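Local coordinates for putative spindle pole body component alp6 protein (Chaetomium thermophilum, PDB 6L7R) that probably binds gamma-tubulin and microtubule minus ends as a GCP3 homologue, represented here by its N-terminal helical domain, at residues 57-67 with 96-107. Numbering follows the deposited sequence.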
# COMPACT_ATOMS: atom_id res chain seq x y z
N VAL A 57 -4.05 14.70 -8.73
CA VAL A 57 -5.42 15.16 -8.85
C VAL A 57 -6.02 15.36 -7.45
O VAL A 57 -5.57 14.73 -6.49
CB VAL A 57 -6.27 14.18 -9.70
CG1 VAL A 57 -6.55 12.91 -8.93
CG2 VAL A 57 -7.56 14.84 -10.19
N ASN A 58 -7.00 16.25 -7.34
CA ASN A 58 -7.70 16.47 -6.08
C ASN A 58 -8.78 15.43 -5.81
O ASN A 58 -9.57 15.60 -4.88
CB ASN A 58 -8.33 17.87 -6.06
CG ASN A 58 -7.32 18.96 -5.73
OD1 ASN A 58 -6.13 18.70 -5.59
ND2 ASN A 58 -7.81 20.19 -5.60
N HIS A 59 -8.82 14.34 -6.59
CA HIS A 59 -9.92 13.39 -6.48
C HIS A 59 -9.85 12.59 -5.19
O HIS A 59 -10.84 12.48 -4.45
CB HIS A 59 -9.92 12.46 -7.69
CG HIS A 59 -11.00 11.42 -7.66
ND1 HIS A 59 -10.74 10.09 -7.39
CD2 HIS A 59 -12.34 11.51 -7.86
CE1 HIS A 59 -11.87 9.41 -7.42
NE2 HIS A 59 -12.85 10.24 -7.70
N ALA A 60 -8.68 12.00 -4.89
CA ALA A 60 -8.54 11.23 -3.66
C ALA A 60 -8.63 12.13 -2.44
O ALA A 60 -9.23 11.75 -1.42
CB ALA A 60 -7.22 10.47 -3.66
N SER A 61 -8.04 13.32 -2.51
CA SER A 61 -8.09 14.24 -1.38
C SER A 61 -9.50 14.75 -1.14
O SER A 61 -9.88 15.00 0.01
CB SER A 61 -7.12 15.40 -1.63
OG SER A 61 -7.41 16.05 -2.85
N ASP A 62 -10.30 14.92 -2.20
CA ASP A 62 -11.70 15.29 -2.02
C ASP A 62 -12.49 14.14 -1.40
O ASP A 62 -13.37 14.36 -0.57
CB ASP A 62 -12.31 15.71 -3.35
CG ASP A 62 -12.07 17.17 -3.66
OD1 ASP A 62 -11.60 17.48 -4.77
OD2 ASP A 62 -12.36 18.02 -2.78
N LEU A 63 -12.19 12.90 -1.81
CA LEU A 63 -12.82 11.75 -1.19
C LEU A 63 -12.45 11.65 0.29
O LEU A 63 -13.29 11.33 1.13
CB LEU A 63 -12.44 10.46 -1.92
CG LEU A 63 -13.11 10.15 -3.26
CD1 LEU A 63 -12.43 8.96 -3.92
CD2 LEU A 63 -14.58 9.87 -3.06
N ILE A 64 -11.18 11.92 0.61
CA ILE A 64 -10.73 11.83 2.00
C ILE A 64 -11.38 12.92 2.84
O ILE A 64 -11.84 12.67 3.96
CB ILE A 64 -9.20 11.89 2.07
CG1 ILE A 64 -8.58 10.61 1.48
CG2 ILE A 64 -8.74 12.10 3.50
CD1 ILE A 64 -7.08 10.68 1.32
N LYS A 65 -11.43 14.15 2.31
CA LYS A 65 -12.03 15.24 3.08
C LYS A 65 -13.49 14.96 3.39
O LYS A 65 -13.93 15.09 4.54
CB LYS A 65 -11.88 16.56 2.32
CG LYS A 65 -11.69 17.77 3.23
CD LYS A 65 -11.84 19.09 2.47
CE LYS A 65 -11.03 19.09 1.18
NZ LYS A 65 -9.56 18.91 1.40
N ARG A 66 -14.27 14.57 2.38
CA ARG A 66 -15.69 14.34 2.62
C ARG A 66 -15.91 13.14 3.54
O ARG A 66 -16.87 13.13 4.32
CB ARG A 66 -16.44 14.15 1.30
CG ARG A 66 -16.96 15.45 0.69
CD ARG A 66 -17.56 16.37 1.76
NE ARG A 66 -18.36 17.45 1.17
CZ ARG A 66 -18.07 18.74 1.26
NH1 ARG A 66 -16.99 19.14 1.91
NH2 ARG A 66 -18.87 19.64 0.69
N ARG A 67 -15.03 12.15 3.47
CA ARG A 67 -15.05 11.07 4.45
C ARG A 67 -14.81 11.60 5.86
O ARG A 67 -15.53 11.25 6.79
CB ARG A 67 -14.02 10.01 4.06
CG ARG A 67 -13.60 9.08 5.18
CD ARG A 67 -14.26 7.73 5.07
NE ARG A 67 -13.73 6.78 6.05
CZ ARG A 67 -14.24 5.58 6.28
NH1 ARG A 67 -15.31 5.18 5.61
NH2 ARG A 67 -13.70 4.79 7.19
N TRP A 96 -1.28 11.19 -6.08
CA TRP A 96 -2.71 10.90 -6.17
C TRP A 96 -3.00 9.45 -5.83
O TRP A 96 -3.99 9.13 -5.16
CB TRP A 96 -3.24 11.22 -7.57
CG TRP A 96 -2.87 10.15 -8.58
CD1 TRP A 96 -1.74 10.11 -9.36
CD2 TRP A 96 -3.61 8.95 -8.87
NE1 TRP A 96 -1.75 8.97 -10.13
CE2 TRP A 96 -2.88 8.24 -9.85
CE3 TRP A 96 -4.81 8.42 -8.41
CZ2 TRP A 96 -3.32 7.02 -10.37
CZ3 TRP A 96 -5.25 7.20 -8.93
CH2 TRP A 96 -4.50 6.52 -9.89
N ALA A 97 -2.14 8.54 -6.28
CA ALA A 97 -2.46 7.13 -6.09
C ALA A 97 -2.17 6.68 -4.67
O ALA A 97 -2.88 5.81 -4.14
CB ALA A 97 -1.69 6.28 -7.10
N ILE A 98 -1.15 7.25 -4.02
CA ILE A 98 -0.92 6.90 -2.63
C ILE A 98 -2.09 7.36 -1.77
O ILE A 98 -2.56 6.63 -0.89
CB ILE A 98 0.43 7.47 -2.15
CG1 ILE A 98 1.53 7.08 -3.14
CG2 ILE A 98 0.73 6.93 -0.76
CD1 ILE A 98 2.83 7.87 -3.05
N LEU A 99 -2.61 8.56 -2.04
CA LEU A 99 -3.77 9.03 -1.29
C LEU A 99 -5.00 8.18 -1.60
O LEU A 99 -5.83 7.93 -0.72
CB LEU A 99 -4.03 10.50 -1.59
CG LEU A 99 -3.04 11.46 -0.94
CD1 LEU A 99 -3.35 12.86 -1.41
CD2 LEU A 99 -3.15 11.40 0.58
N TYR A 100 -5.14 7.74 -2.86
CA TYR A 100 -6.23 6.83 -3.18
C TYR A 100 -6.12 5.55 -2.37
O TYR A 100 -7.12 5.06 -1.83
CB TYR A 100 -6.22 6.51 -4.68
CG TYR A 100 -7.51 5.87 -5.13
CD1 TYR A 100 -8.63 6.64 -5.40
CD2 TYR A 100 -7.62 4.49 -5.29
CE1 TYR A 100 -9.81 6.08 -5.80
CE2 TYR A 100 -8.81 3.92 -5.70
CZ TYR A 100 -9.90 4.72 -5.95
OH TYR A 100 -11.09 4.17 -6.36
N LEU A 101 -4.90 5.01 -2.24
CA LEU A 101 -4.70 3.81 -1.43
C LEU A 101 -5.16 4.04 0.00
O LEU A 101 -5.91 3.23 0.56
CB LEU A 101 -3.22 3.41 -1.45
CG LEU A 101 -2.87 2.36 -0.39
CD1 LEU A 101 -3.44 1.00 -0.81
CD2 LEU A 101 -1.38 2.28 -0.14
N LEU A 102 -4.73 5.15 0.62
CA LEU A 102 -5.15 5.43 1.99
C LEU A 102 -6.67 5.54 2.09
O LEU A 102 -7.28 4.98 3.01
CB LEU A 102 -4.48 6.71 2.50
CG LEU A 102 -2.96 6.66 2.55
CD1 LEU A 102 -2.40 7.91 3.24
CD2 LEU A 102 -2.47 5.42 3.28
N HIS A 103 -7.31 6.24 1.15
CA HIS A 103 -8.77 6.35 1.19
C HIS A 103 -9.42 4.97 1.16
O HIS A 103 -10.40 4.72 1.88
CB HIS A 103 -9.27 7.19 0.02
CG HIS A 103 -10.75 7.05 -0.22
ND1 HIS A 103 -11.69 7.68 0.56
CD2 HIS A 103 -11.43 6.33 -1.14
CE1 HIS A 103 -12.90 7.37 0.11
NE2 HIS A 103 -12.77 6.56 -0.92
N GLN A 104 -8.88 4.06 0.35
CA GLN A 104 -9.47 2.72 0.26
C GLN A 104 -9.33 1.95 1.57
O GLN A 104 -10.21 1.17 1.93
CB GLN A 104 -8.82 1.94 -0.89
CG GLN A 104 -9.10 2.52 -2.26
CD GLN A 104 -10.53 2.29 -2.71
OE1 GLN A 104 -11.39 3.16 -2.57
NE2 GLN A 104 -10.79 1.11 -3.25
N LEU A 105 -8.21 2.13 2.27
CA LEU A 105 -7.97 1.46 3.54
C LEU A 105 -8.57 2.20 4.73
O LEU A 105 -8.47 1.70 5.85
CB LEU A 105 -6.46 1.27 3.75
CG LEU A 105 -5.80 0.40 2.68
CD1 LEU A 105 -4.29 0.40 2.82
CD2 LEU A 105 -6.35 -1.01 2.74
N ALA A 106 -9.18 3.36 4.51
CA ALA A 106 -9.71 4.13 5.63
C ALA A 106 -10.82 3.36 6.32
O ALA A 106 -11.63 2.69 5.68
CB ALA A 106 -10.23 5.49 5.14
N ASP A 107 -10.86 3.47 7.65
CA ASP A 107 -11.72 2.62 8.46
C ASP A 107 -12.33 3.39 9.63
O ASP A 107 -11.94 3.22 10.78
CB ASP A 107 -10.93 1.41 8.98
CG ASP A 107 -11.81 0.39 9.69
OD1 ASP A 107 -13.01 0.31 9.38
OD2 ASP A 107 -11.28 -0.35 10.55
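Leu-63 and His-103 make the one CH-pi contact between the segments. CB of Leu-63 lies over a face of the imidazole, 3.9 Å from the ring centroid of His-103. With chi1 at 165° the imidazole swings away from the backbone N and out to Leu-63. Without the imidazole, as with an alanine here, CB and CD1 of Leu-63 would probably lose the ring they pack on and a gap would open.

The remaining packing is mostly apolar. CB of Ala-60 sits 3.5 Å from the backbone N of Tyr-100 and 3.8 Å from CB of Leu-99. This small residue lets the segment axes approach to 8.5 Å. CD1 of Ile-64 reaches O of Leu-99 at 3.6 Å, and CG1 of Ile-64 packs on CB of His-103. His-59 and Tyr-100 meet edge to edge through their CE1 atoms.

The guanidinium edge of Arg-67 meets Asp-107 in plane, NH2 to C 3.1 Å. NH2 of Arg-67 is also 3.3 Å from O of Ala-106, but the angle is too poor for a hydrogen bond. NE of Arg-67 and ND1 of His-103 are buried without a partner.

Helix 76-88 adds Phe-79 against Ile-64 and Tyr-83 against Leu-99. The chain of another protein packs on Ala-97 and Ile-98. Helix segments 59-67 and 96-105 run in the same direction at 29°, within the first and third helices of a three-helix bundle.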